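Mannonate dehydratase (Streptococcus suis, PDB 3BDK) probably catalyses the dehydration of D-mannonate to 2-dehydro-3-deoxy-D-gluconate, a manganese- or iron-dependent step of pentose and glucuronate interconversion. Local coordinates at residues 235-238 with 239-243; 88-91 with 92-95; 273-276 with 277-281; 308-311 with 312-315. One frame throughout, in Å; residues are numbered along the deposited sequence.

Contact 1: residues 235-238 with 239-243; sequences TGQE and AVERF
Val240 and Ala239 pack against the backbone of Gly236, and this first turn of helix 237-245 has a close-packed side and a polar one. On the packed side Gly236, the N-cap residue, receives Val240 N on its carbonyl O at 3.0 Å in a nearly straight bond. Gly236 O also lies 3.5 Å from Val240 CG2 and 3.4 Å from Ala239 CB, so two buried side chains close round it. Ala239 packs on Trp195 of helix 191-210.

On the other side the contact is polar and less confined. Gln237 carries CG anti to its own N (chi1 178°) and then bends at chi2, which brings NE2 over to Glu241 OE2 at 3.2 Å. The carboxylate is met on its anti side and the bond keeps to the amide plane, although amide and carboxylate are turned 51° apart. Tyr275 of helix 269-278 backs this pair. Exposed Glu238 places OE1 4.4 Å from Glu241 OE2, a proximity of like charges that the Gln237 amide probably eases. Arg242 makes a salt bridge with Glu192. The Gln237-Glu241 pair, i to i+4, lies in the first turn of helix 237-245, the crossover of the beta-alpha-beta unit between strands 215-218 and 252-257.

Contact 2: residues 88-91 with 92-95; sequences VHED and IKQG
Glu90 O is gripped twice by one residue: Gln94 gives it the backbone N at 2.7 Å and, in a weaker bond, the side-chain NE2 at 3.2 Å. With chi1 -85°, the Gln94 chain starts back toward the preceding turn and then runs extended, so NE2 reaches Glu90 O; Asn184 binds its OE1.

A second carbonyl, His89 O, takes Lys93 N at 3.1 Å and, weakly, Ile92 N. As the N-cap, His89 accepts Asp91 N on ND1 at 2.9 Å close to the ring plane, which fixes the imidazole edge-on against the first turn. Val88 CG1 meets Ile92 CB at 3.6 Å, the two side chains crossing at about a right angle; Phe201 packs on both and Leu102 on Ile92.

Lys93, extended beyond CG, crosses Glu90 at a slant, and Glu90 OE2 to Lys93 NZ is a long salt bridge of 3.7 Å. The stronger ties lie beyond: Lys93 NZ to Met126 O, Glu90 OE1 to Tyr185 OH. Lys93 also has a long, weak ion pair with Asp130 of the ligand pocket, and its side chain comes within about 8 Å of the bound sugar. Gly95, with positive phi, closes a short capped helix, histidine N-cap at one end and Schellman motif at the other.

Contact 3: residues 273-276 with 277-281; sequences TEYA and LKRNR
Tyr275 OH accepts Arg279 NH2 at 2.9 Å, a nearly straight bond (172°) that meets the guanidinium at its edge, almost in its plane. Ring and guanidinium stand 89° apart although the two side chains run alongside one another. Arg279 CD also comes against the ring obliquely, 3.4 Å from Tyr275 CZ. The arginine reaches this place by a bend at chi3, while a chi1 of 170° carries the tyrosine ring along the helix so that its hydroxyl meets Arg279.

Leu277 CD1 lies beside Thr273 CG2 at 4.2 Å, and Leu277 CG rests 3.4 Å from Thr273 O.

Arg279 sits where helix 269-278 ends in a Schellman motif: Arg281 N returns to Ala276 O at 2.9 Å, Asn280 N returns to Leu277 O at 2.7 Å, and Asn280 has positive phi as the C-prime residue. The chain then passes straight into barrel strand 282-286, with Arg281 already paired by backbone to Ile254 of the neighbouring strand.

Farther out, Asp248 makes a salt bridge to Arg279 NH1 and Asn245 accepts from Arg279 NH2, so the end of helix 237-245 and the residues just beyond it hold the guanidinium along with the phenol. Glu274 OE2 is bound by Tyr321 OH.

Contact 4: residues 308-311 with 312-315; sequences DIDM and NAVV
Asp310 caps Asn312 and Ala313 at the start of helix 311-320, a side-chain N-cap in which a carboxylate stands in for the carbonyl that the helix lacks before its first turn. Both capping bonds go to the same oxygen, and both are weak: Asp310 OD2 takes Asn312 N at 3.1 Å and Ala313 N at 3.3 Å, the second much the straighter (169° against 134°). A chi1 of -171° sets CG across from the residue's own nitrogen and turns the carboxylate in toward the helix end, where the helix dipole would probably favour its negative charge. Glu362 of the second subunit packs against Asp310 and Asn312, so this cap lies beside the dimer contact.

Backbone bonds carry the helix on. Asp310 O receives Val314 N at 3.2 Å, and Met311 O receives Val315 N at 3.0 Å. The N-H of Met311 itself is held by Ser304 OG, which secures the residue following the cap.

Apolar packing joins the loop to the helix on its buried side. Ile309 CG2 meets Val314 CG2 at 4.1 Å, the two chains crossing at a slant, and Val269 and Ala262 pack on Ile309. Met311 is bent at chi2, and Met311 SD lies 4.5 Å from Val314 CG2, with Leu360 of helix 348-368 and Val258 nearby. Leu270 of helix 269-278 covers Ala313 and Val314. Alongside the capping carboxylate, the Ala313 methyl packs against Asp310, with Ala313 CB 3.4 Å from Asp310 O and 3.9 Å from Asp310 CG.

Overall arrangement
Along the chain contact 2 comes first, followed by contacts 1, 3 and 4, all in one xylose isomerase-like TIM barrel. Contacts 1, 3 and 4 sit on three neighbouring helices, 237-245, 269-278 and 311-320, outside the parallel sheet. Contacts 1 and 3 touch, their centres 12 Å apart, through Tyr275 against Gln237, Val240 and Glu241; contacts 3 and 4 come within about 5 Å at nearest atoms, 16 Å between centres. Contact 2, on helix 90-93 after strand 79-84, has its centre 34 Å from that of contact 4, on the opposite side of the chain's centre. The contacts thus mark helix ends round one barrel, contact 2 near the sugar and contact 4 beside the second subunit.

Contact 1: residues 235-238 with 239-243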
loop_
_atom_site.group_PDB
_atom_site.type_symbol
_atom_site.label_atom_id
_atom_site.label_comp_id
_atom_site.label_asym_id
_atom_site.label_seq_id
_atom_site.Cartn_x
_atom_site.Cartn_y
_atom_site.Cartn_z
ATOM N N THR A 235 -2.353 19.495 -22.459
ATOM C CA THR A 235 -0.951 19.152 -22.352
ATOM C C THR A 235 -0.205 19.833 -21.180
ATOM O O THR A 235 0.896 19.405 -20.842
ATOM C CB THR A 235 -0.220 19.437 -23.733
ATOM O OG1 THR A 235 -0.316 20.823 -24.066
ATOM C CG2 THR A 235 -0.815 18.622 -24.882
ATOM N N GLY A 236 -0.798 20.870 -20.564
ATOM C CA GLY A 236 -0.136 21.650 -19.503
ATOM C C GLY A 236 -0.926 22.803 -18.871
ATOM O O GLY A 236 -2.123 22.984 -19.128
ATOM N N GLN A 237 -0.240 23.600 -18.045
ATOM C CA GLN A 237 -0.865 24.688 -17.275
ATOM C C GLN A 237 -1.705 25.641 -18.112
ATOM O O GLN A 237 -2.823 25.964 -17.725
ATOM C CB GLN A 237 0.185 25.483 -16.486
ATOM C CG GLN A 237 -0.366 26.682 -15.676
ATOM C CD GLN A 237 -1.516 26.322 -14.718
ATOM O OE1 GLN A 237 -1.580 25.215 -14.179
ATOM N NE2 GLN A 237 -2.423 27.269 -14.507
ATOM N N GLU A 238 -1.154 26.089 -19.248
ATOM C CA GLU A 238 -1.877 26.924 -20.224
ATOM C C GLU A 238 -3.182 26.322 -20.668
ATOM O O GLU A 238 -4.223 26.980 -20.626
ATOM C CB GLU A 238 -1.040 27.126 -21.484
ATOM C CG GLU A 238 -0.573 28.523 -21.684
ATOM C CD GLU A 238 0.398 28.940 -20.621
ATOM O OE1 GLU A 238 -0.051 29.356 -19.516
ATOM O OE2 GLU A 238 1.613 28.843 -20.909
ATOM N N ALA A 239 -3.099 25.082 -21.144
ATOM C CA ALA A 239 -4.246 24.363 -21.639
ATOM C C ALA A 239 -5.321 24.377 -20.557
ATOM O O ALA A 239 -6.469 24.729 -20.819
ATOM C CB ALA A 239 -3.853 22.925 -22.029
ATOM N N VAL A 240 -4.925 24.017 -19.342
ATOM C CA VAL A 240 -5.821 24.041 -18.192
ATOM C C VAL A 240 -6.602 25.365 -18.075
ATOM O O VAL A 240 -7.843 25.361 -18.116
ATOM C CB VAL A 240 -5.071 23.696 -16.857
ATOM C CG1 VAL A 240 -5.928 24.014 -15.635
ATOM C CG2 VAL A 240 -4.696 22.244 -16.856
ATOM N N GLU A 241 -5.883 26.480 -17.942
ATOM C CA GLU A 241 -6.547 27.776 -17.815
ATOM C C GLU A 241 -7.539 27.946 -18.964
ATOM O O GLU A 241 -8.729 28.194 -18.739
ATOM C CB GLU A 241 -5.535 28.926 -17.760
ATOM C CG GLU A 241 -4.698 28.950 -16.509
ATOM C CD GLU A 241 -3.855 30.192 -16.390
ATOM O OE1 GLU A 241 -4.407 31.294 -16.632
ATOM O OE2 GLU A 241 -2.644 30.069 -16.036
ATOM N N ARG A 242 -7.058 27.746 -20.190
ATOM C CA ARG A 242 -7.914 27.858 -21.366
ATOM C C ARG A 242 -9.135 26.934 -21.299
ATOM O O ARG A 242 -10.238 27.341 -21.684
ATOM C CB ARG A 242 -7.139 27.586 -22.659
ATOM C CG ARG A 242 -7.677 28.402 -23.825
ATOM C CD ARG A 242 -8.005 27.555 -25.053
ATOM N NE ARG A 242 -7.056 27.739 -26.148
ATOM C CZ ARG A 242 -7.383 28.143 -27.373
ATOM N NH1 ARG A 242 -8.653 28.387 -27.686
ATOM N NH2 ARG A 242 -6.443 28.273 -28.296
ATOM N N PHE A 243 -8.939 25.698 -20.830
ATOM C CA PHE A 243 -10.010 24.705 -20.895
ATOM C C PHE A 243 -11.096 25.044 -19.896
ATOM O O PHE A 243 -12.297 24.990 -20.197
ATOM C CB PHE A 243 -9.524 23.295 -20.616
ATOM C CG PHE A 243 -10.648 22.299 -20.541
ATOM C CD1 PHE A 243 -11.136 21.703 -21.701
ATOM C CD2 PHE A 243 -11.243 21.989 -19.322
ATOM C CE1 PHE A 243 -12.181 20.801 -21.644
ATOM C CE2 PHE A 243 -12.288 21.104 -19.256
ATOM C CZ PHE A 243 -12.763 20.501 -20.416
#

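Contact 2: residues 88-91 with 92-95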
loop_
_atom_site.group_PDB
_atom_site.type_symbol
_atom_site.label_atom_id
_atom_site.label_comp_id
_atom_site.label_asym_id
_atom_site.label_seq_id
_atom_site.Cartn_x
_atom_site.Cartn_y
_atom_site.Cartn_z
ATOM N N VAL A 88 -15.963 10.470 -26.369
ATOM C CA VAL A 88 -16.236 11.351 -27.499
ATOM C C VAL A 88 -15.815 10.706 -28.833
ATOM O O VAL A 88 -14.693 10.187 -28.941
ATOM C CB VAL A 88 -15.478 12.649 -27.301
ATOM C CG1 VAL A 88 -15.869 13.624 -28.336
ATOM C CG2 VAL A 88 -15.768 13.209 -25.918
ATOM N N HIS A 89 -16.724 10.717 -29.820
ATOM C CA HIS A 89 -16.503 10.116 -31.152
ATOM C C HIS A 89 -15.447 10.907 -31.939
ATOM O O HIS A 89 -15.327 12.127 -31.779
ATOM C CB HIS A 89 -17.840 10.047 -31.955
ATOM C CG HIS A 89 -17.788 9.152 -33.168
ATOM N ND1 HIS A 89 -17.210 9.536 -34.362
ATOM C CD2 HIS A 89 -18.226 7.882 -33.361
ATOM C CE1 HIS A 89 -17.283 8.540 -35.231
ATOM N NE2 HIS A 89 -17.896 7.523 -34.647
ATOM N N GLU A 90 -14.693 10.226 -32.803
ATOM C CA GLU A 90 -13.702 10.910 -33.645
ATOM C C GLU A 90 -14.330 12.046 -34.432
ATOM O O GLU A 90 -13.734 13.116 -34.563
ATOM C CB GLU A 90 -12.982 9.958 -34.604
ATOM C CG GLU A 90 -11.909 9.093 -33.948
ATOM C CD GLU A 90 -10.747 9.881 -33.330
ATOM O OE1 GLU A 90 -10.305 10.890 -33.922
ATOM O OE2 GLU A 90 -10.273 9.471 -32.245
ATOM N N ASP A 91 -15.533 11.815 -34.943
ATOM C CA ASP A 91 -16.253 12.823 -35.714
ATOM C C ASP A 91 -16.522 14.085 -34.910
ATOM O O ASP A 91 -16.559 15.173 -35.476
ATOM C CB ASP A 91 -17.565 12.257 -36.261
ATOM C CG ASP A 91 -17.350 11.225 -37.355
ATOM O OD1 ASP A 91 -16.363 11.357 -38.116
ATOM O OD2 ASP A 91 -18.184 10.292 -37.459
ATOM N N ILE A 92 -16.712 13.950 -33.597
ATOM C CA ILE A 92 -16.842 15.143 -32.760
ATOM C C ILE A 92 -15.487 15.824 -32.629
ATOM O O ILE A 92 -15.386 17.042 -32.782
ATOM C CB ILE A 92 -17.437 14.866 -31.361
ATOM C CG1 ILE A 92 -18.874 14.359 -31.486
ATOM C CG2 ILE A 92 -17.407 16.141 -30.513
ATOM C CD1 ILE A 92 -19.404 13.667 -30.234
ATOM N N LYS A 93 -14.455 15.023 -32.363
ATOM C CA LYS A 93 -13.083 15.509 -32.233
ATOM C C LYS A 93 -12.626 16.236 -33.503
ATOM O O LYS A 93 -11.957 17.270 -33.414
ATOM C CB LYS A 93 -12.122 14.352 -31.903
ATOM C CG LYS A 93 -12.060 13.894 -30.432
ATOM C CD LYS A 93 -11.219 12.614 -30.309
ATOM C CE LYS A 93 -11.171 12.070 -28.882
ATOM N NZ LYS A 93 -10.608 10.688 -28.806
ATOM N N GLN A 94 -13.003 15.704 -34.669
ATOM C CA GLN A 94 -12.645 16.276 -35.974
ATOM C C GLN A 94 -13.546 17.436 -36.425
ATOM O O GLN A 94 -13.274 18.071 -37.446
ATOM C CB GLN A 94 -12.679 15.193 -37.048
ATOM C CG GLN A 94 -11.426 14.375 -37.179
ATOM C CD GLN A 94 -11.661 13.079 -37.951
ATOM O OE1 GLN A 94 -11.070 12.849 -39.013
ATOM N NE2 GLN A 94 -12.524 12.226 -37.419
ATOM N N GLY A 95 -14.616 17.705 -35.682
ATOM C CA GLY A 95 -15.608 18.715 -36.075
ATOM C C GLY A 95 -16.337 18.469 -37.398
ATOM O O GLY A 95 -16.671 19.421 -38.118
HETATM O O HOH W 1 -12.753 10.179 -26.188
#

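Contact 3: residues 273-276 with 277-281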
loop_
_atom_site.group_PDB
_atom_site.type_symbol
_atom_site.label_atom_id
_atom_site.label_comp_id
_atom_site.label_asym_id
_atom_site.label_seq_id
_atom_site.Cartn_x
_atom_site.Cartn_y
_atom_site.Cartn_z
ATOM N N THR A 273 -1.617 21.227 -9.897
ATOM C CA THR A 273 -2.558 20.710 -8.929
ATOM C C THR A 273 -3.104 21.866 -8.092
ATOM O O THR A 273 -4.312 22.081 -8.084
ATOM C CB THR A 273 -1.901 19.586 -8.125
ATOM O OG1 THR A 273 -1.699 18.480 -9.010
ATOM C CG2 THR A 273 -2.766 19.138 -6.952
ATOM N N GLU A 274 -2.228 22.637 -7.446
ATOM C CA GLU A 274 -2.693 23.770 -6.643
ATOM C C GLU A 274 -3.528 24.785 -7.447
ATOM O O GLU A 274 -4.693 25.058 -7.093
ATOM C CB GLU A 274 -1.544 24.454 -5.914
ATOM C CG GLU A 274 -1.986 25.561 -4.984
ATOM C CD GLU A 274 -0.990 25.844 -3.866
ATOM O OE1 GLU A 274 0.253 25.785 -4.083
ATOM O OE2 GLU A 274 -1.475 26.130 -2.742
ATOM N N TYR A 275 -2.967 25.327 -8.531
ATOM C CA TYR A 275 -3.734 26.242 -9.371
ATOM C C TYR A 275 -5.197 25.798 -9.520
ATOM O O TYR A 275 -6.111 26.589 -9.279
ATOM C CB TYR A 275 -3.108 26.457 -10.772
ATOM C CG TYR A 275 -4.058 27.215 -11.664
ATOM C CD1 TYR A 275 -4.163 28.612 -11.586
ATOM C CD2 TYR A 275 -4.909 26.534 -12.525
ATOM C CE1 TYR A 275 -5.081 29.310 -12.364
ATOM C CE2 TYR A 275 -5.836 27.220 -13.320
ATOM C CZ TYR A 275 -5.919 28.608 -13.232
ATOM O OH TYR A 275 -6.847 29.267 -14.029
ATOM N N ALA A 276 -5.402 24.540 -9.916
ATOM C CA ALA A 276 -6.713 24.031 -10.288
ATOM C C ALA A 276 -7.617 23.843 -9.094
ATOM O O ALA A 276 -8.844 23.916 -9.215
ATOM C CB ALA A 276 -6.566 22.733 -11.025
ATOM N N LEU A 277 -7.001 23.581 -7.943
ATOM C CA LEU A 277 -7.728 23.495 -6.682
ATOM C C LEU A 277 -8.284 24.862 -6.280
ATOM O O LEU A 277 -9.452 24.961 -5.937
ATOM C CB LEU A 277 -6.859 22.911 -5.556
ATOM C CG LEU A 277 -6.481 21.428 -5.552
ATOM C CD1 LEU A 277 -5.416 21.218 -4.508
ATOM C CD2 LEU A 277 -7.655 20.490 -5.333
ATOM N N LYS A 278 -7.451 25.907 -6.329
ATOM C CA LYS A 278 -7.897 27.275 -6.014
ATOM C C LYS A 278 -9.082 27.688 -6.876
ATOM O O LYS A 278 -9.844 28.563 -6.501
ATOM C CB LYS A 278 -6.781 28.289 -6.218
ATOM C CG LYS A 278 -5.670 28.226 -5.201
ATOM C CD LYS A 278 -4.640 29.342 -5.416
ATOM C CE LYS A 278 -3.873 29.624 -4.119
ATOM N NZ LYS A 278 -2.766 30.639 -4.205
ATOM N N ARG A 279 -9.242 27.063 -8.032
ATOM C CA ARG A 279 -10.392 27.376 -8.865
ATOM C C ARG A 279 -11.562 26.418 -8.665
ATOM O O ARG A 279 -12.556 26.512 -9.377
ATOM C CB ARG A 279 -9.993 27.445 -10.344
ATOM C CG ARG A 279 -9.252 28.729 -10.694
ATOM C CD ARG A 279 -9.165 28.937 -12.184
ATOM N NE ARG A 279 -10.464 29.168 -12.824
ATOM C CZ ARG A 279 -10.628 29.404 -14.126
ATOM N NH1 ARG A 279 -11.839 29.599 -14.611
ATOM N NH2 ARG A 279 -9.586 29.451 -14.949
ATOM N N ASN A 280 -11.454 25.519 -7.685
ATOM C CA ASN A 280 -12.453 24.478 -7.449
ATOM C C ASN A 280 -12.726 23.683 -8.729
ATOM O O ASN A 280 -13.878 23.494 -9.140
ATOM C CB ASN A 280 -13.756 25.066 -6.854
ATOM C CG ASN A 280 -14.691 23.983 -6.271
ATOM O OD1 ASN A 280 -14.330 23.287 -5.315
ATOM N ND2 ASN A 280 -15.890 23.840 -6.851
ATOM N N ARG A 281 -11.665 23.207 -9.367
ATOM C CA ARG A 281 -11.840 22.621 -10.684
ATOM C C ARG A 281 -11.293 21.203 -10.844
ATOM O O ARG A 281 -11.215 20.675 -11.959
ATOM C CB ARG A 281 -11.304 23.577 -11.773
ATOM C CG ARG A 281 -12.233 24.770 -12.096
ATOM C CD ARG A 281 -13.686 24.302 -12.308
ATOM N NE ARG A 281 -14.613 25.360 -12.712
ATOM C CZ ARG A 281 -15.012 26.361 -11.932
ATOM N NH1 ARG A 281 -14.558 26.476 -10.689
ATOM N NH2 ARG A 281 -15.875 27.254 -12.399
#

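Contact 4: residues 308-311 with 312-315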
loop_
_atom_site.group_PDB
_atom_site.type_symbol
_atom_site.label_atom_id
_atom_site.label_comp_id
_atom_site.label_asym_id
_atom_site.label_seq_id
_atom_site.Cartn_x
_atom_site.Cartn_y
_atom_site.Cartn_z
ATOM N N ASP A 308 9.277 10.496 -10.316
ATOM C CA ASP A 308 9.651 11.888 -10.397
ATOM C C ASP A 308 8.628 12.792 -9.711
ATOM O O ASP A 308 8.825 13.998 -9.626
ATOM C CB ASP A 308 9.841 12.284 -11.872
ATOM C CG ASP A 308 11.080 11.640 -12.511
ATOM O OD1 ASP A 308 11.698 10.728 -11.887
ATOM O OD2 ASP A 308 11.453 12.026 -13.648
ATOM N N ILE A 309 7.546 12.218 -9.198
ATOM C CA ILE A 309 6.499 13.011 -8.567
ATOM C C ILE A 309 6.506 12.889 -7.056
ATOM O O ILE A 309 6.634 11.799 -6.502
ATOM C CB ILE A 309 5.110 12.592 -9.069
ATOM C CG1 ILE A 309 5.051 12.666 -10.589
ATOM C CG2 ILE A 309 4.003 13.467 -8.447
ATOM C CD1 ILE A 309 3.961 11.752 -11.196
ATOM N N ASP A 310 6.363 14.015 -6.379
ATOM C CA ASP A 310 6.245 14.005 -4.934
ATOM C C ASP A 310 4.771 13.882 -4.590
ATOM O O ASP A 310 4.062 14.888 -4.425
ATOM C CB ASP A 310 6.841 15.269 -4.337
ATOM C CG ASP A 310 6.934 15.217 -2.828
ATOM O OD1 ASP A 310 7.691 16.053 -2.286
ATOM O OD2 ASP A 310 6.271 14.361 -2.182
ATOM N N MET A 311 4.337 12.625 -4.494
ATOM C CA MET A 311 2.958 12.241 -4.181
ATOM C C MET A 311 2.487 12.794 -2.869
ATOM O O MET A 311 1.274 12.981 -2.674
ATOM C CB MET A 311 2.805 10.728 -4.149
ATOM C CG MET A 311 2.840 10.103 -5.529
ATOM S SD MET A 311 1.747 10.876 -6.776
ATOM C CE MET A 311 1.765 9.573 -8.003
ATOM N N ASN A 312 3.431 13.068 -1.969
ATOM C CA ASN A 312 3.057 13.546 -0.647
ATOM C C ASN A 312 2.570 14.977 -0.763
ATOM O O ASN A 312 1.465 15.289 -0.318
ATOM C CB ASN A 312 4.191 13.418 0.360
ATOM C CG ASN A 312 3.827 13.995 1.714
ATOM O OD1 ASN A 312 4.420 14.981 2.151
ATOM N ND2 ASN A 312 2.850 13.395 2.378
ATOM N N ALA A 313 3.391 15.824 -1.390
ATOM C CA ALA A 313 3.011 17.187 -1.723
ATOM C C ALA A 313 1.624 17.199 -2.367
ATOM O O ALA A 313 0.758 17.969 -1.950
ATOM C CB ALA A 313 4.019 17.788 -2.631
ATOM N N VAL A 314 1.406 16.314 -3.342
ATOM C CA VAL A 314 0.109 16.204 -4.013
ATOM C C VAL A 314 -0.984 16.019 -2.960
ATOM O O VAL A 314 -1.719 16.951 -2.694
ATOM C CB VAL A 314 0.053 15.046 -5.042
ATOM C CG1 VAL A 314 -1.336 14.919 -5.616
ATOM C CG2 VAL A 314 1.074 15.247 -6.161
ATOM N N VAL A 315 -1.048 14.831 -2.353
ATOM C CA VAL A 315 -2.087 14.479 -1.376
ATOM C C VAL A 315 -2.233 15.532 -0.273
ATOM O O VAL A 315 -3.346 15.854 0.120
ATOM C CB VAL A 315 -1.842 13.068 -0.774
ATOM C CG1 VAL A 315 -0.443 12.951 -0.301
ATOM C CG2 VAL A 315 -2.788 12.765 0.379
#